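Local coordinates for protein T cell receptor mu chain (Monodelphis domestica, PDB 7L15) that pairs with the gamma chain to form the marsupial gamma-mu T cell receptor, an immunoglobulin-fold heterodimer of antigen recognition, at the interface of chains A and B. Coordinates in Å, arbitrary orientation; residue numbers count along the deposited sequence, not the author numbering. Chains: chain A, T cell receptor mu chain; chain B, T cell receptor gamma chain.

Contact 1: the interface of chains A and B. Residues chain A 179-182, 188; chain B 173-174, 189.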
loop_
_atom_site.group_PDB
_atom_site.type_symbol
_atom_site.label_atom_id
_atom_site.label_comp_id
_atom_site.label_asym_id
_atom_site.label_seq_id
_atom_site.Cartn_x
_atom_site.Cartn_y
_atom_site.Cartn_z
ATOM N N LEU A 179 12.411 -8.631 4.574
ATOM C CA LEU A 179 11.811 -9.941 4.749
ATOM C C LEU A 179 10.356 -9.836 4.351
ATOM O O LEU A 179 9.702 -8.849 4.687
ATOM C CB LEU A 179 11.943 -10.398 6.213
ATOM C CG LEU A 179 11.407 -11.769 6.602
ATOM C CD1 LEU A 179 12.437 -12.514 7.430
ATOM C CD2 LEU A 179 10.131 -11.596 7.394
ATOM N N ALA A 180 9.848 -10.834 3.630
ATOM C CA ALA A 180 8.448 -10.783 3.212
ATOM C C ALA A 180 7.897 -12.186 3.046
ATOM O O ALA A 180 8.633 -13.105 2.664
ATOM C CB ALA A 180 8.272 -10.016 1.891
ATOM N N PRO A 181 6.615 -12.382 3.319
ATOM C CA PRO A 181 5.978 -13.662 2.991
ATOM C C PRO A 181 5.852 -13.851 1.493
ATOM O O PRO A 181 5.828 -12.892 0.721
ATOM C CB PRO A 181 4.592 -13.563 3.644
ATOM C CG PRO A 181 4.401 -12.103 3.953
ATOM C CD PRO A 181 5.761 -11.510 4.150
ATOM N N THR A 182 5.791 -15.113 1.083
ATOM C CA THR A 182 5.490 -15.492 -0.287
ATOM C C THR A 182 4.076 -16.084 -0.350
ATOM O O THR A 182 3.385 -16.223 0.666
ATOM C CB THR A 182 6.541 -16.473 -0.815
ATOM O OG1 THR A 182 6.278 -17.777 -0.287
ATOM C CG2 THR A 182 7.963 -16.031 -0.403
ATOM N N SER A 188 10.800 -15.332 2.395
ATOM C CA SER A 188 12.075 -15.158 1.737
ATOM C C SER A 188 12.568 -13.765 2.111
ATOM O O SER A 188 11.827 -12.943 2.651
ATOM C CB SER A 188 11.967 -15.393 0.212
ATOM O OG SER A 188 11.466 -14.258 -0.466
ATOM N N GLN B 173 7.711 -9.607 -4.074
ATOM C CA GLN B 173 7.865 -9.294 -2.657
ATOM C C GLN B 173 8.460 -7.903 -2.516
ATOM O O GLN B 173 9.372 -7.538 -3.263
ATOM C CB GLN B 173 8.781 -10.301 -1.957
ATOM C CG GLN B 173 8.135 -11.588 -1.549
ATOM C CD GLN B 173 7.889 -12.490 -2.727
ATOM O OE1 GLN B 173 8.822 -13.057 -3.294
ATOM N NE2 GLN B 173 6.624 -12.628 -3.108
ATOM N N PHE B 174 7.979 -7.142 -1.534
ATOM C CA PHE B 174 8.464 -5.784 -1.303
ATOM C C PHE B 174 8.931 -5.658 0.131
ATOM O O PHE B 174 8.193 -6.001 1.052
ATOM C CB PHE B 174 7.373 -4.746 -1.581
ATOM C CG PHE B 174 6.730 -4.912 -2.920
ATOM C CD1 PHE B 174 5.676 -5.798 -3.092
ATOM C CD2 PHE B 174 7.206 -4.221 -4.022
ATOM C CE1 PHE B 174 5.088 -5.975 -4.339
ATOM C CE2 PHE B 174 6.626 -4.393 -5.271
ATOM C CZ PHE B 174 5.561 -5.268 -5.427
ATOM N N TRP B 189 11.712 -7.778 -4.980
ATOM C CA TRP B 189 12.294 -8.895 -5.706
ATOM C C TRP B 189 11.207 -9.823 -6.234
ATOM O O TRP B 189 10.111 -9.913 -5.676
ATOM C CB TRP B 189 13.295 -9.653 -4.833
ATOM C CG TRP B 189 12.768 -10.343 -3.588
ATOM C CD1 TRP B 189 12.506 -11.681 -3.447
ATOM C CD2 TRP B 189 12.531 -9.755 -2.299
ATOM N NE1 TRP B 189 12.097 -11.954 -2.163
ATOM C CE2 TRP B 189 12.115 -10.795 -1.434
ATOM C CE3 TRP B 189 12.629 -8.454 -1.791
ATOM C CZ2 TRP B 189 11.792 -10.574 -0.088
ATOM C CZ3 TRP B 189 12.305 -8.234 -0.454
ATOM C CH2 TRP B 189 11.893 -9.290 0.381
#
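A hydrogen bond joins B:Trp189 to A:Ser188 where the C1-set immunoglobulin domains of the mu and gamma chains face each other through their strands. The indole N-H of B:Trp189 gives the bond: NE1 lies 2.9 Å from the hydroxyl OG of A:Ser188, with 157° at the hydrogen. The hydroxyl sits at the edge of the indole, almost exactly in its plane, so the N-H points in the ring plane at the hydroxyl, the bond slightly bent. On the serine, OG is tucked between its own backbone N and carbonyl carbon (chi1 81°), which turns it toward the indole.

Apolar packing centres on the methyl of A:Ala180, in strand 175-181. Its CB rests 3.8 Å from CG of B:Gln173 and 4.0 Å from CH2 at the six-membered end of B:Trp189. Within chain B, CB of B:Gln173 lies over one face of the indole, 3.4 Å above its plane and toward the rim, and so backs the ring that meets the mu chain.

The amide of B:Gln173 runs past mu-chain polar atoms. Its chain bends at chi2 (75°), carrying the amide past A:Pro181 toward A:Thr182; the carbonyl O of A:Pro181 is 3.5 Å from the glutamine CG. The stem, CB and CG, makes the close apolar contacts, while the amide lies farther from the mu chain.

Indole, methyl and glutamine stem interlock strands 175-181 and 187-194 of the mu chain with strands 173-174 and 183-193 of the gamma chain, contributing to the pairing of the constant domains.

Contact 2: the interface of chains A and B. Residues chain A 53, 104, 120-122; chain B 44-46.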
loop_
_atom_site.group_PDB
_atom_site.type_symbol
_atom_site.label_atom_id
_atom_site.label_comp_id
_atom_site.label_asym_id
_atom_site.label_seq_id
_atom_site.Cartn_x
_atom_site.Cartn_y
_atom_site.Cartn_z
ATOM N N TRP A 53 -9.063 -0.200 4.005
ATOM C CA TRP A 53 -8.041 0.811 3.732
ATOM C C TRP A 53 -6.683 0.157 3.946
ATOM O O TRP A 53 -6.183 0.103 5.068
ATOM C CB TRP A 53 -8.196 2.047 4.638
ATOM C CG TRP A 53 -9.394 2.874 4.326
ATOM C CD1 TRP A 53 -10.700 2.492 4.406
ATOM C CD2 TRP A 53 -9.401 4.239 3.906
ATOM N NE1 TRP A 53 -11.526 3.538 4.053
ATOM C CE2 TRP A 53 -10.748 4.622 3.746
ATOM C CE3 TRP A 53 -8.398 5.173 3.653
ATOM C CZ2 TRP A 53 -11.112 5.884 3.334
ATOM C CZ3 TRP A 53 -8.754 6.423 3.252
ATOM C CH2 TRP A 53 -10.105 6.775 3.090
ATOM N N HIS A 104 -12.640 -0.423 8.140
ATOM C CA HIS A 104 -13.466 0.682 8.599
ATOM C C HIS A 104 -14.937 0.355 8.397
ATOM O O HIS A 104 -15.333 -0.131 7.336
ATOM C CB HIS A 104 -13.126 1.975 7.852
ATOM C CG HIS A 104 -11.773 2.515 8.173
ATOM N ND1 HIS A 104 -11.570 3.498 9.116
ATOM C CD2 HIS A 104 -10.546 2.192 7.696
ATOM C CE1 HIS A 104 -10.281 3.778 9.184
ATOM N NE2 HIS A 104 -9.638 3.002 8.333
ATOM N N PHE A 120 -16.626 7.630 8.493
ATOM C CA PHE A 120 -15.857 6.454 8.875
ATOM C C PHE A 120 -15.521 6.494 10.362
ATOM O O PHE A 120 -15.376 7.564 10.955
ATOM C CB PHE A 120 -14.546 6.355 8.084
ATOM C CG PHE A 120 -14.718 6.083 6.604
ATOM C CD1 PHE A 120 -14.869 4.786 6.134
ATOM C CD2 PHE A 120 -14.670 7.114 5.684
ATOM C CE1 PHE A 120 -15.004 4.531 4.788
ATOM C CE2 PHE A 120 -14.799 6.858 4.320
ATOM C CZ PHE A 120 -14.968 5.568 3.880
ATOM N N GLY A 121 -15.384 5.315 10.969
ATOM C CA GLY A 121 -14.794 5.216 12.288
ATOM C C GLY A 121 -13.280 5.133 12.202
ATOM O O GLY A 121 -12.681 5.213 11.132
ATOM N N LEU A 122 -12.654 4.957 13.370
ATOM C CA LEU A 122 -11.202 4.824 13.408
ATOM C C LEU A 122 -10.733 3.563 12.707
ATOM O O LEU A 122 -9.592 3.513 12.231
ATOM C CB LEU A 122 -10.701 4.835 14.852
ATOM C CG LEU A 122 -10.937 6.190 15.527
ATOM C CD1 LEU A 122 -10.813 6.084 17.030
ATOM C CD2 LEU A 122 -9.943 7.206 14.981
ATOM N N ARG B 44 -6.487 8.878 12.990
ATOM C CA ARG B 44 -7.748 9.589 12.846
ATOM C C ARG B 44 -8.673 8.825 11.912
ATOM O O ARG B 44 -8.227 8.060 11.056
ATOM C CB ARG B 44 -7.547 11.002 12.281
ATOM C CG ARG B 44 -6.472 11.828 12.993
ATOM C CD ARG B 44 -6.870 12.182 14.436
ATOM N NE ARG B 44 -5.875 13.063 15.027
ATOM C CZ ARG B 44 -5.914 14.385 14.948
ATOM N NH1 ARG B 44 -6.933 14.980 14.316
ATOM N NH2 ARG B 44 -4.946 15.111 15.504
ATOM N N ALA B 45 -9.977 9.090 12.041
ATOM C CA ALA B 45 -10.918 8.564 11.065
ATOM C C ALA B 45 -10.724 9.276 9.738
ATOM O O ALA B 45 -10.652 10.510 9.708
ATOM C CB ALA B 45 -12.356 8.745 11.534
ATOM N N PRO B 46 -10.634 8.552 8.624
ATOM C CA PRO B 46 -10.670 9.230 7.323
ATOM C C PRO B 46 -11.963 10.022 7.210
ATOM O O PRO B 46 -12.991 9.647 7.770
ATOM C CB PRO B 46 -10.604 8.087 6.302
ATOM C CG PRO B 46 -10.805 6.823 7.083
ATOM C CD PRO B 46 -10.444 7.098 8.518
HETATM O O HOH W 1 -15.566 10.121 8.478
#
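B:Pro46 wedges its ring among A:Trp53, A:His104 and A:Phe120, a proline-centred contact typical of paired immunoglobulin V-set domains; A:Phe120 opens the J-segment FGXG motif of the mu V domain. CB of the proline stands over the face of the six-membered ring of A:Trp53, 3.9 Å from its centroid, in a CH-pi contact. CD reaches the imidazole, 3.4 Å from CE1 of A:His104, while CG sits above one face of that ring toward its rim. CG of A:His104 lies beside its backbone N and opposite the carbonyl carbon (chi1 -68°), which brings the imidazole against the proline. A:Phe120 approaches at about a right angle, its CB 3.9 Å from CG of B:Pro46.

Beyond the proline, CB of B:Ala45 packs against backbone, 3.3 Å from the carbonyl O of A:Phe120. A:Leu122 adds one branch: CD2 comes 3.9 Å from CA of B:Arg44.

At the polar rim, ND1 of A:His104 donates to the carbonyl O of A:Gly121 at 2.9 Å. The acceptor lies in the imidazole plane, whereas the donor stands 40° above the carbonyl plane; this bond should help to set the turn of the imidazole against B:Pro46. A water bridges the chains, 2.7 Å from the backbone N of A:Phe120 and equally far from the carbonyl O of B:Pro46.

Contact 3: the interface of chains A and B. Residues chain A 49, 51, 61, 71; chain B 103-105.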
loop_
_atom_site.group_PDB
_atom_site.type_symbol
_atom_site.label_atom_id
_atom_site.label_comp_id
_atom_site.label_asym_id
_atom_site.label_seq_id
_atom_site.Cartn_x
_atom_site.Cartn_y
_atom_site.Cartn_z
ATOM N N ASP A 49 -21.748 0.180 5.796
ATOM C CA ASP A 49 -20.847 -0.565 4.914
ATOM C C ASP A 49 -19.519 -0.834 5.620
ATOM O O ASP A 49 -19.180 -0.215 6.633
ATOM C CB ASP A 49 -20.536 0.194 3.613
ATOM C CG ASP A 49 -21.775 0.585 2.829
ATOM O OD1 ASP A 49 -22.771 -0.153 2.882
ATOM O OD2 ASP A 49 -21.745 1.638 2.149
ATOM N N TYR A 51 -15.386 -0.890 4.588
ATOM C CA TYR A 51 -14.351 -0.549 3.619
ATOM C C TYR A 51 -12.997 -0.987 4.149
ATOM O O TYR A 51 -12.731 -0.869 5.351
ATOM C CB TYR A 51 -14.315 0.959 3.334
ATOM C CG TYR A 51 -15.341 1.402 2.338
ATOM C CD1 TYR A 51 -16.672 1.494 2.685
ATOM C CD2 TYR A 51 -14.975 1.723 1.036
ATOM C CE1 TYR A 51 -17.624 1.884 1.756
ATOM C CE2 TYR A 51 -15.906 2.108 0.111
ATOM C CZ TYR A 51 -17.231 2.190 0.475
ATOM O OH TYR A 51 -18.161 2.578 -0.450
ATOM N N TRP A 61 -14.429 -0.846 -1.202
ATOM C CA TRP A 61 -15.684 -1.333 -0.659
ATOM C C TRP A 61 -15.676 -2.860 -0.590
ATOM O O TRP A 61 -15.260 -3.535 -1.530
ATOM C CB TRP A 61 -16.838 -0.841 -1.524
ATOM C CG TRP A 61 -18.174 -1.341 -1.101
ATOM C CD1 TRP A 61 -18.963 -0.833 -0.120
ATOM C CD2 TRP A 61 -18.888 -2.448 -1.664
ATOM N NE1 TRP A 61 -20.135 -1.553 -0.034
ATOM C CE2 TRP A 61 -20.112 -2.553 -0.970
ATOM C CE3 TRP A 61 -18.608 -3.361 -2.684
ATOM C CZ2 TRP A 61 -21.060 -3.538 -1.263
ATOM C CZ3 TRP A 61 -19.555 -4.349 -2.979
ATOM C CH2 TRP A 61 -20.768 -4.423 -2.269
ATOM N N ASP A 71 -25.232 -6.654 0.066
ATOM C CA ASP A 71 -24.439 -7.068 -1.081
ATOM C C ASP A 71 -22.985 -7.196 -0.636
ATOM O O ASP A 71 -22.600 -6.745 0.445
ATOM C CB ASP A 71 -24.592 -6.078 -2.250
ATOM C CG ASP A 71 -24.316 -6.720 -3.602
ATOM O OD1 ASP A 71 -24.085 -7.950 -3.646
ATOM O OD2 ASP A 71 -24.327 -5.994 -4.621
ATOM N N ARG B 103 -24.488 2.109 -5.177
ATOM C CA ARG B 103 -24.345 2.076 -3.734
ATOM C C ARG B 103 -22.894 1.904 -3.301
ATOM O O ARG B 103 -22.640 1.760 -2.105
ATOM C CB ARG B 103 -25.220 0.959 -3.143
ATOM C CG ARG B 103 -25.108 -0.385 -3.861
ATOM C CD ARG B 103 -24.230 -1.390 -3.106
ATOM N NE ARG B 103 -24.868 -1.913 -1.894
ATOM C CZ ARG B 103 -24.602 -1.490 -0.661
ATOM N NH1 ARG B 103 -25.235 -2.030 0.374
ATOM N NH2 ARG B 103 -23.706 -0.529 -0.459
ATOM N N VAL B 104 -21.948 1.926 -4.239
ATOM C CA VAL B 104 -20.541 1.652 -3.967
ATOM C C VAL B 104 -19.734 2.903 -4.266
ATOM O O VAL B 104 -19.908 3.517 -5.326
ATOM C CB VAL B 104 -20.025 0.470 -4.806
ATOM C CG1 VAL B 104 -18.483 0.492 -4.893
ATOM C CG2 VAL B 104 -20.513 -0.837 -4.207
ATOM N N LYS B 105 -18.845 3.273 -3.344
ATOM C CA LYS B 105 -17.941 4.394 -3.560
ATOM C C LYS B 105 -16.570 3.861 -3.950
ATOM O O LYS B 105 -16.028 2.987 -3.271
ATOM C CB LYS B 105 -17.843 5.280 -2.314
ATOM C CG LYS B 105 -17.468 6.722 -2.626
ATOM C CD LYS B 105 -18.319 7.696 -1.830
ATOM C CE LYS B 105 -17.785 9.114 -1.950
ATOM N NZ LYS B 105 -18.568 10.082 -1.123
HETATM O O HOH W 2 -14.206 0.900 -3.913
#
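One face of the A:Trp61 indole carries the CG2 methyl of B:Val104, centred over the ring system and 3.5 Å from the centroid of the six-membered ring, a CH-pi contact. The indole edge meets its own chain in plane, at CG of A:Asp49 and CE1 of A:Tyr51. CG of A:Trp61 is anti to the backbone N (chi1 177°), which lays the indole face against the valine methyl. The guanidinium of B:Arg103 turns one face to CZ2 of A:Trp61, toward the rim, the two planes 38° apart. At its edge, in plane, lies OD1 of A:Asp49, 3.5 Å from NH2 of B:Arg103: a long salt bridge whose hydrogen bond is weak. The ring of A:Tyr51 has CA of A:Trp61 over one face and the carbonyl O of B:Lys105 in plane at its edge.

Polar links to the mu chain also come from the backbone of B:Lys105. Its amide N donates to the phenol OH of A:Tyr51 at 3.1 Å, and its carbonyl O holds a water at 2.8 Å. That water also pairs with the backbone N of A:Trp61, 3.2 Å away.

Packing on the indole, with backbone links beside it, seats gamma CDR3 residues 103-105 against mu strands 48-53 and 60-65, so that the gamma CDR3 takes part in V-domain pairing.

Contacts 2 and 3 are neighbours, the centres of their C-alpha atoms about 14 Å apart, and both draw on strand 48-53 of the mu chain: A:Trp53 serves contact 2, A:Asp49 and A:Tyr51 serve contact 3. Together they join the V domains. Contact 1, between the constant domains, is centred about 28 Å from contact 2 and 31 Å from contact 3 and shares no strand with either. The mu-gamma heterodimer is thus fastened at two separate levels, V to V and C to C, which probably keeps the two chains in register.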